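Local coordinates for protein enoyl-CoA hydratase (Mycobacterium avium, PDB 3OC7) that probably catalyses the reversible hydration of 2-enoyl-CoA thioesters to 3-hydroxyacyl-CoA in fatty acid metabolism, at residues M5-Y11 with R23-S28; H63-C69 with A114-R120; L43-L47 with A99-I104; A50-P54 with S107-V111. The contacts are given in a common frame with arbitrary orientation. Residue numbers count along the deposited sequence, not the author numbering.

Overall arrangement
The four contacts follow the chain through the N-terminal part of a crotonase fold. Interaction 1 pairs the first two strands of the mixed sheet and closes before the others open. The segments of interactions 2, 3 and 4 then alternate along the sequence. Interaction 2, its centre about 13 Å from that of interaction 1 and joined to it through Asn27 and Thr64, carries the chain from the mixed sheet into a small three-stranded parallel sheet. Interactions 3 and 4, centres about 11 Å apart, both use helix 37-52, which rests on the strands of interaction 1. Sheet pairing, helix packing and loop fastening thus tie together the first beta-beta-alpha repeats of the fold, from which both sheets are built.

Interaction 1: residues M5-Y11 with R23-S28; sequences MDALVDY and RLTLNS
This contact is an antiparallel strand pairing at the margin of the mixed sheet, where strand 9-12 is outermost within the chain and strand 21-26 is its neighbour. The axes of 9-11 and 23-26 approach to 4.7 Å at 160°. Val9 faces Leu26 and Tyr11 faces Leu24 as non-hydrogen-bonded pairs; between them Asp10 and Thr25 form the hydrogen-bonded pair, with Asp10 N to Thr25 O and Thr25 N to Asp10 O both 3.0 Å. Val9, Tyr11, Leu24 and Leu26 share one face, suited by their apolar surface to lie under helix 37-52; Tyr11 CD2 meets Leu24 CD2 at 3.4 Å. On the other face, a water lies 2.9 Å from Asp10 OD2, 2.7 Å from Thr25 OG1 and 3.0 Å from Arg23 O, linking both strands. Ahead of the strand the chain folds back through a cis peptide between Ala7 and Leu8. Asp10, chi1 t, receives Asp6 N at OD1 (3.0 Å), which fixes this turn. Past the strand end, Asn27 N donates to Leu8 O (2.9 Å), and the Asn27 amide, chi1 t, sends ND2 to Asp6 O (3.1 Å) while OD1 pairs with Thr64. Met5 CG packs on Asn27 ND2 at 3.5 Å. An antiparallel edge pair, covered by helix 37-52 and joined to strands that otherwise run parallel, begins the crotonase fold here.

Interaction 2: residues H63-C69 with A114-R120; sequences HTGGTFC and AIDGHVR
His63, at the end of strand 58-63, takes chi1 p and swings its ring edge to the other segment, where NE2 accepts from Asp116 N at 3.0 Å; its ND1 donates to Thr64 O (3.1 Å). A water joins its backbone, 3.1 Å from His63 N and 2.8 Å from Ala114 O. The chain then loops through Gly65, whose positive phi suits glycine, to Gly66, whose O accepts from His118 N (3.2 Å). Gly117 lies so close here that a CB would clash with Gly66 O. Thr67 pairs in parallel with His118, CA to CA 4.5 Å. Phe68 is the extra residue of a beta bulge at a corner, near phi/psi -64/-56: its N reaches His118 O (2.9 Å), and its ring, chi1 t, turns inward with CD2 4.1 Å from Ile115 CG1, which lies over one face; Phe68 CB lies 4.0 Å from Val119 CG2. Cys69 pairs with Val119, and Cys69 O accepts from Arg120 N (3.2 Å). As in other crotonases, strands 67-69 and 118-120 probably lead to the two backbone NH groups of the oxyanion hole. With NE2 accepting and ND1 donating, the chemistry implies a neutral His63 protonated on ND1, bridging two backbones.

Interaction 3: residues L43-L47 with A99-I104; sequences LHQGL and ALMRAI
Two helical segments run almost parallel, their axes 12° apart and 10.6 Å distant at closest approach, with CA atoms nearest at His44 and Leu100 (7.1 Å) and at Leu47 and Ile104 (7.8 Å). Side chains bridge this wide gap, the His44 ring reaching the backbone of the other helix, and no hydrogen bond crosses it. His44, chi1 m, extends its ring over the other helix: Leu100 CD1 lies over the ring face, 4.3 Å from its centroid, in a CH-pi contact, while His44 CE1 comes within 3.7 Å of Ala99 O and 3.9 Å of Ala103 CB. The small Ala103 lets the imidazole come close. Deeper down, Leu43 CD1 meets Leu100 CD1 (4.0 Å), and Leu47 CD1 touches Ile104 CG1 (4.0 Å) and Ala103 CB (4.4 Å). Branched aliphatics suit this inward side, where Leu43 and Leu47 also rest on Leu26 and Leu24 of strand 21-26, respectively. Helix 37-52 links strands 21-26 and 58-63, helix 86-106 leads from 67-69 back to 111-115, and they pack side by side as successive helices of the crotonase fold.

Interaction 4: residues A50-P54 with S107-V111; sequences ASSDP and SRLPV
The guanidinium of Arg108 holds the contact together: NE and NH2 both donate to Ser51 O at 3.1 Å, so one carbonyl in the last turn of helix 37-52 accepts two hydrogen bonds near the guanidinium plane. Carbonyls at a helix C-terminus lack the usual helical partner, and an arginine, with several N-H groups on a long chain, suits that need. The side chain gets there with chi1 p and both chi2 and chi3 t, and NH2 has a second acceptor in Val56 O. Asp53 O is also close, 3.2 Å from Arg108 NH2, but too poorly angled to bond. A water links the segments a second time, 3.0 Å from Ser51 OG and accepting from Arg108 N at 3.1 Å. Within 107-111, Ser107 OG accepts from Leu109 N (3.2 Å), an ST turn that fixes the bend before Leu109. That leucine supplies the apolar part: its CD1 lies 3.8 Å from Ala50 CB and 3.7 Å from Ser51 N, where the small residues Ala50 and Ser51 admit it close to the helix. The nearest CA atoms, of Ser51 and Leu109, are 6.9 Å apart. The loop between helix 86-106 and strand 111-115 is thereby fastened to the end of helix 37-52, with Ala50 and Leu109 both resting on Val59 of strand 58-63 and Pro110 packing on Leu173 of a second subunit.

Interaction 1: residues M5-Y11 with R23-S28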
# COMPACT_ATOMS: atom_id res chain seq x y z
N MET A 5 -6.39 12.12 39.15
CA MET A 5 -5.56 11.44 38.10
C MET A 5 -4.15 11.11 38.62
O MET A 5 -3.51 11.94 39.26
CB MET A 5 -5.49 12.32 36.84
CG MET A 5 -4.68 11.73 35.68
SD MET A 5 -5.11 12.41 34.06
CE MET A 5 -6.67 11.59 33.74
N ASP A 6 -3.68 9.90 38.33
CA ASP A 6 -2.33 9.46 38.69
C ASP A 6 -1.25 9.91 37.70
O ASP A 6 -1.56 10.23 36.54
CB ASP A 6 -2.29 7.92 38.81
CG ASP A 6 -3.08 7.40 40.00
OD1 ASP A 6 -3.11 8.07 41.06
OD2 ASP A 6 -3.67 6.31 39.88
N ALA A 7 0.00 9.93 38.15
CA ALA A 7 1.18 10.12 37.28
C ALA A 7 2.09 8.90 37.43
O ALA A 7 2.15 8.33 38.54
CB ALA A 7 1.91 11.40 37.68
N LEU A 8 2.82 8.47 36.39
CA LEU A 8 2.98 9.12 35.08
C LEU A 8 2.00 8.62 34.00
O LEU A 8 1.93 9.19 32.90
CB LEU A 8 4.44 8.96 34.59
CG LEU A 8 5.60 9.45 35.48
CD1 LEU A 8 6.93 9.04 34.89
CD2 LEU A 8 5.57 10.98 35.64
N VAL A 9 1.28 7.54 34.31
CA VAL A 9 0.18 6.99 33.50
C VAL A 9 -1.04 6.79 34.41
O VAL A 9 -0.93 6.16 35.48
CB VAL A 9 0.56 5.61 32.83
CG1 VAL A 9 -0.58 5.08 31.95
CG2 VAL A 9 1.85 5.72 32.02
N ASP A 10 -2.19 7.34 34.01
CA ASP A 10 -3.46 7.11 34.76
C ASP A 10 -4.30 5.99 34.13
O ASP A 10 -4.38 5.89 32.91
CB ASP A 10 -4.29 8.41 34.86
CG ASP A 10 -5.62 8.19 35.61
OD1 ASP A 10 -5.62 8.12 36.86
OD2 ASP A 10 -6.68 8.08 34.95
N TYR A 11 -4.92 5.16 34.97
CA TYR A 11 -5.81 4.06 34.54
C TYR A 11 -7.24 4.32 34.99
O TYR A 11 -7.48 4.58 36.17
CB TYR A 11 -5.34 2.72 35.15
CG TYR A 11 -6.14 1.50 34.69
CD1 TYR A 11 -7.38 1.17 35.28
CD2 TYR A 11 -5.68 0.67 33.67
CE1 TYR A 11 -8.11 0.04 34.86
CE2 TYR A 11 -6.40 -0.45 33.24
CZ TYR A 11 -7.62 -0.75 33.84
OH TYR A 11 -8.34 -1.85 33.40
N ARG A 23 -9.30 3.42 29.73
CA ARG A 23 -8.54 4.59 29.24
C ARG A 23 -7.19 4.69 29.95
O ARG A 23 -7.14 4.75 31.19
CB ARG A 23 -9.36 5.88 29.44
CG ARG A 23 -8.74 7.17 28.87
CD ARG A 23 -9.68 8.37 29.03
NE ARG A 23 -10.68 8.41 27.96
CZ ARG A 23 -10.71 9.31 26.98
NH1 ARG A 23 -9.81 10.28 26.93
NH2 ARG A 23 -11.65 9.24 26.04
N LEU A 24 -6.10 4.67 29.17
CA LEU A 24 -4.73 4.88 29.66
C LEU A 24 -4.25 6.27 29.24
O LEU A 24 -4.10 6.53 28.03
CB LEU A 24 -3.76 3.80 29.10
CG LEU A 24 -4.09 2.32 29.33
CD1 LEU A 24 -3.09 1.38 28.67
CD2 LEU A 24 -4.23 1.96 30.82
N THR A 25 -4.03 7.17 30.20
CA THR A 25 -3.67 8.56 29.87
C THR A 25 -2.21 8.87 30.21
O THR A 25 -1.80 8.81 31.39
CB THR A 25 -4.59 9.61 30.62
OG1 THR A 25 -5.97 9.29 30.41
CG2 THR A 25 -4.30 11.09 30.17
N LEU A 26 -1.43 9.25 29.20
CA LEU A 26 -0.05 9.75 29.41
C LEU A 26 -0.11 11.10 30.16
O LEU A 26 -0.75 12.04 29.68
CB LEU A 26 0.72 9.90 28.08
CG LEU A 26 0.79 8.71 27.11
CD1 LEU A 26 1.40 9.11 25.77
CD2 LEU A 26 1.57 7.56 27.72
N ASN A 27 0.54 11.19 31.32
CA ASN A 27 0.42 12.36 32.24
C ASN A 27 1.76 12.71 32.93
O ASN A 27 1.92 12.60 34.16
CB ASN A 27 -0.69 12.10 33.28
CG ASN A 27 -1.05 13.34 34.11
OD1 ASN A 27 -1.00 14.49 33.64
ND2 ASN A 27 -1.46 13.10 35.36
N SER A 28 2.73 13.11 32.10
CA SER A 28 4.10 13.44 32.52
C SER A 28 4.44 14.87 32.00
O SER A 28 5.30 15.03 31.15
CB SER A 28 5.08 12.36 32.00
OG SER A 28 6.43 12.58 32.40
O HOH W 1 -7.20 7.58 32.15

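Interaction 2: residues H63-C69 with A114-R120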
# COMPACT_ATOMS: atom_id res chain seq x y z
N HIS A 63 -3.85 11.51 26.21
CA HIS A 63 -2.78 12.35 26.82
C HIS A 63 -3.33 13.63 27.47
O HIS A 63 -4.41 14.11 27.08
CB HIS A 63 -1.66 12.71 25.80
CG HIS A 63 -2.09 13.69 24.74
ND1 HIS A 63 -1.77 15.03 24.78
CD2 HIS A 63 -2.78 13.50 23.59
CE1 HIS A 63 -2.27 15.63 23.71
NE2 HIS A 63 -2.90 14.72 22.97
N THR A 64 -2.59 14.13 28.47
CA THR A 64 -2.76 15.51 28.97
C THR A 64 -1.76 16.42 28.25
O THR A 64 -0.81 15.95 27.62
CB THR A 64 -2.60 15.63 30.52
OG1 THR A 64 -1.27 15.27 30.90
CG2 THR A 64 -3.61 14.77 31.27
N GLY A 65 -1.98 17.73 28.35
CA GLY A 65 -1.07 18.74 27.78
C GLY A 65 -1.09 18.93 26.26
O GLY A 65 -1.85 18.27 25.56
N GLY A 66 -0.23 19.83 25.76
CA GLY A 66 -0.19 20.20 24.34
C GLY A 66 0.66 19.32 23.44
O GLY A 66 0.70 19.54 22.22
N THR A 67 1.36 18.35 24.04
CA THR A 67 2.20 17.37 23.31
C THR A 67 1.72 15.94 23.63
O THR A 67 1.62 15.54 24.81
CB THR A 67 3.72 17.57 23.67
OG1 THR A 67 4.18 18.84 23.22
CG2 THR A 67 4.63 16.47 23.06
N PHE A 68 1.43 15.16 22.58
CA PHE A 68 1.11 13.72 22.75
C PHE A 68 2.32 12.96 23.31
O PHE A 68 2.22 12.31 24.38
CB PHE A 68 0.59 13.09 21.42
CG PHE A 68 0.43 11.56 21.46
CD1 PHE A 68 1.39 10.73 20.88
CD2 PHE A 68 -0.68 10.96 22.08
CE1 PHE A 68 1.27 9.34 20.90
CE2 PHE A 68 -0.83 9.55 22.10
CZ PHE A 68 0.17 8.74 21.51
N CYS A 69 3.45 13.06 22.60
CA CYS A 69 4.75 12.45 22.97
C CYS A 69 5.86 12.96 22.05
O CYS A 69 5.76 12.86 20.84
CB CYS A 69 4.69 10.91 22.91
SG CYS A 69 6.26 10.02 23.31
N ALA A 114 -5.87 8.58 20.82
CA ALA A 114 -6.61 9.86 20.83
C ALA A 114 -5.61 11.03 20.95
O ALA A 114 -5.14 11.34 22.06
CB ALA A 114 -7.68 9.88 21.97
N ILE A 115 -5.29 11.65 19.80
CA ILE A 115 -4.20 12.65 19.68
C ILE A 115 -4.79 14.06 19.50
O ILE A 115 -5.61 14.27 18.61
CB ILE A 115 -3.29 12.32 18.43
CG1 ILE A 115 -2.74 10.87 18.48
CG2 ILE A 115 -2.17 13.36 18.23
CD1 ILE A 115 -2.41 10.26 17.07
N ASP A 116 -4.37 15.04 20.33
CA ASP A 116 -4.66 16.48 20.03
C ASP A 116 -3.48 17.37 20.46
O ASP A 116 -3.58 18.19 21.40
CB ASP A 116 -6.01 16.96 20.63
CG ASP A 116 -6.56 18.21 19.94
OD1 ASP A 116 -6.19 18.50 18.77
OD2 ASP A 116 -7.37 18.93 20.58
N GLY A 117 -2.35 17.20 19.77
CA GLY A 117 -1.08 17.85 20.14
C GLY A 117 0.08 17.39 19.28
O GLY A 117 -0.12 16.63 18.32
N HIS A 118 1.30 17.82 19.63
CA HIS A 118 2.50 17.55 18.84
C HIS A 118 3.00 16.10 18.99
O HIS A 118 2.95 15.51 20.09
CB HIS A 118 3.61 18.57 19.18
CG HIS A 118 3.16 20.00 19.11
ND1 HIS A 118 2.73 20.60 17.94
CD2 HIS A 118 3.10 20.97 20.06
CE1 HIS A 118 2.41 21.86 18.18
NE2 HIS A 118 2.62 22.10 19.46
N VAL A 119 3.46 15.53 17.87
CA VAL A 119 4.07 14.19 17.80
C VAL A 119 5.48 14.28 17.15
O VAL A 119 5.62 14.78 16.03
CB VAL A 119 3.18 13.21 16.98
CG1 VAL A 119 3.84 11.80 16.81
CG2 VAL A 119 1.76 13.10 17.57
N ARG A 120 6.51 13.83 17.88
CA ARG A 120 7.90 13.83 17.36
C ARG A 120 8.64 12.52 17.76
O ARG A 120 8.30 11.90 18.76
CB ARG A 120 8.72 15.05 17.85
CG ARG A 120 8.16 16.45 17.58
CD ARG A 120 8.27 16.86 16.10
NE ARG A 120 7.85 18.24 15.85
CZ ARG A 120 6.59 18.64 15.69
NH1 ARG A 120 5.59 17.76 15.75
NH2 ARG A 120 6.32 19.92 15.49
O HOH W 2 -6.14 12.55 24.37

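Interaction 3: residues L43-L47 with A99-I104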
# COMPACT_ATOMS: atom_id res chain seq x y z
N LEU A 43 3.08 1.90 31.42
CA LEU A 43 2.27 1.51 30.25
C LEU A 43 2.13 -0.02 30.07
O LEU A 43 1.02 -0.53 29.78
CB LEU A 43 2.80 2.12 28.94
CG LEU A 43 2.30 3.45 28.39
CD1 LEU A 43 2.59 3.50 26.87
CD2 LEU A 43 0.81 3.66 28.60
N HIS A 44 3.24 -0.77 30.21
CA HIS A 44 3.17 -2.24 30.21
C HIS A 44 2.16 -2.76 31.28
O HIS A 44 1.29 -3.60 30.98
CB HIS A 44 4.57 -2.89 30.44
CG HIS A 44 5.47 -2.90 29.22
ND1 HIS A 44 5.39 -3.87 28.24
CD2 HIS A 44 6.54 -2.12 28.89
CE1 HIS A 44 6.33 -3.65 27.33
NE2 HIS A 44 7.03 -2.60 27.69
N GLN A 45 2.23 -2.23 32.51
CA GLN A 45 1.34 -2.70 33.58
C GLN A 45 -0.13 -2.32 33.30
O GLN A 45 -1.04 -3.13 33.53
CB GLN A 45 1.79 -2.17 34.96
CG GLN A 45 1.04 -2.79 36.16
CD GLN A 45 1.15 -4.33 36.22
OE1 GLN A 45 2.25 -4.89 36.22
NE2 GLN A 45 0.01 -5.01 36.26
N GLY A 46 -0.35 -1.12 32.74
CA GLY A 46 -1.71 -0.70 32.36
C GLY A 46 -2.37 -1.57 31.29
O GLY A 46 -3.56 -1.90 31.37
N LEU A 47 -1.60 -1.94 30.26
CA LEU A 47 -2.07 -2.87 29.23
C LEU A 47 -2.40 -4.25 29.81
O LEU A 47 -3.40 -4.87 29.41
CB LEU A 47 -1.05 -2.98 28.07
CG LEU A 47 -0.84 -1.75 27.17
CD1 LEU A 47 0.51 -1.80 26.40
CD2 LEU A 47 -2.03 -1.55 26.21
N ALA A 99 10.05 -3.32 22.37
CA ALA A 99 9.23 -4.17 23.25
C ALA A 99 7.88 -3.55 23.64
O ALA A 99 6.87 -4.28 23.77
CB ALA A 99 10.04 -4.57 24.49
N LEU A 100 7.85 -2.23 23.81
CA LEU A 100 6.61 -1.51 24.08
C LEU A 100 5.66 -1.54 22.88
O LEU A 100 4.47 -1.82 23.03
CB LEU A 100 6.87 -0.07 24.58
CG LEU A 100 5.64 0.81 24.83
CD1 LEU A 100 4.72 0.21 25.91
CD2 LEU A 100 6.11 2.23 25.19
N MET A 101 6.19 -1.23 21.70
CA MET A 101 5.39 -1.35 20.47
C MET A 101 4.84 -2.76 20.26
O MET A 101 3.65 -2.94 19.94
CB MET A 101 6.21 -0.90 19.24
CG MET A 101 6.60 0.61 19.22
SD MET A 101 7.33 1.12 17.63
CE MET A 101 8.75 -0.01 17.54
N ARG A 102 5.68 -3.77 20.49
CA ARG A 102 5.29 -5.18 20.34
C ARG A 102 4.15 -5.61 21.32
O ARG A 102 3.26 -6.38 20.94
CB ARG A 102 6.51 -6.13 20.42
CG ARG A 102 6.19 -7.57 19.98
CD ARG A 102 7.42 -8.48 19.75
NE ARG A 102 6.99 -9.74 19.11
CZ ARG A 102 7.70 -10.47 18.27
NH1 ARG A 102 8.95 -10.12 17.92
NH2 ARG A 102 7.17 -11.58 17.77
N ALA A 103 4.18 -5.09 22.56
CA ALA A 103 3.12 -5.35 23.55
C ALA A 103 1.74 -4.85 23.07
O ALA A 103 0.72 -5.53 23.21
CB ALA A 103 3.46 -4.76 24.93
N ILE A 104 1.73 -3.65 22.46
CA ILE A 104 0.49 -3.08 21.90
C ILE A 104 -0.00 -3.97 20.73
O ILE A 104 -1.18 -4.35 20.66
CB ILE A 104 0.70 -1.58 21.43
CG1 ILE A 104 0.97 -0.66 22.63
CG2 ILE A 104 -0.51 -1.08 20.60
CD1 ILE A 104 1.47 0.72 22.24

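Interaction 4: residues A50-P54 with S107-V111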
# COMPACT_ATOMS: atom_id res chain seq x y z
N ALA A 50 -5.77 -3.96 31.84
CA ALA A 50 -6.90 -3.98 30.90
C ALA A 50 -7.23 -5.37 30.34
O ALA A 50 -8.40 -5.77 30.34
CB ALA A 50 -6.66 -2.98 29.76
N SER A 51 -6.23 -6.11 29.86
CA SER A 51 -6.45 -7.46 29.31
C SER A 51 -7.01 -8.47 30.33
O SER A 51 -7.79 -9.36 29.95
CB SER A 51 -5.16 -7.99 28.66
OG SER A 51 -5.40 -9.21 27.94
N SER A 52 -6.62 -8.30 31.60
CA SER A 52 -7.02 -9.19 32.70
C SER A 52 -8.49 -9.05 33.12
O SER A 52 -9.05 -9.94 33.76
CB SER A 52 -6.11 -8.97 33.91
OG SER A 52 -4.78 -9.33 33.61
N ASP A 53 -9.10 -7.91 32.79
CA ASP A 53 -10.50 -7.63 33.16
C ASP A 53 -11.46 -8.10 32.05
O ASP A 53 -11.44 -7.53 30.95
CB ASP A 53 -10.69 -6.13 33.43
CG ASP A 53 -12.11 -5.77 33.91
OD1 ASP A 53 -13.02 -6.62 33.87
OD2 ASP A 53 -12.31 -4.60 34.33
N PRO A 54 -12.30 -9.13 32.31
CA PRO A 54 -13.20 -9.67 31.27
C PRO A 54 -14.26 -8.67 30.75
O PRO A 54 -14.81 -8.89 29.67
CB PRO A 54 -13.90 -10.85 31.98
CG PRO A 54 -13.10 -11.14 33.18
CD PRO A 54 -12.44 -9.86 33.59
N SER A 107 -1.55 -7.56 21.82
CA SER A 107 -2.71 -7.60 22.75
C SER A 107 -3.99 -8.21 22.13
O SER A 107 -4.27 -7.99 20.95
CB SER A 107 -3.02 -6.17 23.24
OG SER A 107 -4.10 -6.13 24.18
N ARG A 108 -4.77 -8.95 22.92
CA ARG A 108 -6.12 -9.42 22.52
C ARG A 108 -7.08 -8.25 22.23
O ARG A 108 -8.09 -8.44 21.55
CB ARG A 108 -6.76 -10.36 23.59
CG ARG A 108 -7.34 -9.63 24.83
CD ARG A 108 -8.11 -10.56 25.83
NE ARG A 108 -8.64 -9.82 27.00
CZ ARG A 108 -9.83 -9.22 27.05
NH1 ARG A 108 -10.63 -9.20 25.99
NH2 ARG A 108 -10.21 -8.60 28.17
N LEU A 109 -6.76 -7.08 22.78
CA LEU A 109 -7.62 -5.87 22.72
C LEU A 109 -7.25 -4.93 21.57
O LEU A 109 -6.06 -4.59 21.39
CB LEU A 109 -7.50 -5.08 24.04
CG LEU A 109 -7.90 -5.75 25.35
CD1 LEU A 109 -7.43 -4.94 26.56
CD2 LEU A 109 -9.40 -5.97 25.40
N PRO A 110 -8.26 -4.48 20.78
CA PRO A 110 -8.04 -3.30 19.92
C PRO A 110 -7.59 -2.06 20.74
O PRO A 110 -8.16 -1.80 21.83
CB PRO A 110 -9.43 -3.07 19.27
CG PRO A 110 -10.12 -4.44 19.32
CD PRO A 110 -9.65 -4.99 20.66
N VAL A 111 -6.57 -1.34 20.25
CA VAL A 111 -6.03 -0.12 20.91
C VAL A 111 -6.18 1.10 19.97
O VAL A 111 -5.70 1.09 18.81
CB VAL A 111 -4.54 -0.30 21.35
CG1 VAL A 111 -4.07 0.93 22.15
CG2 VAL A 111 -4.33 -1.58 22.17
O HOH W 3 -3.69 -9.90 25.62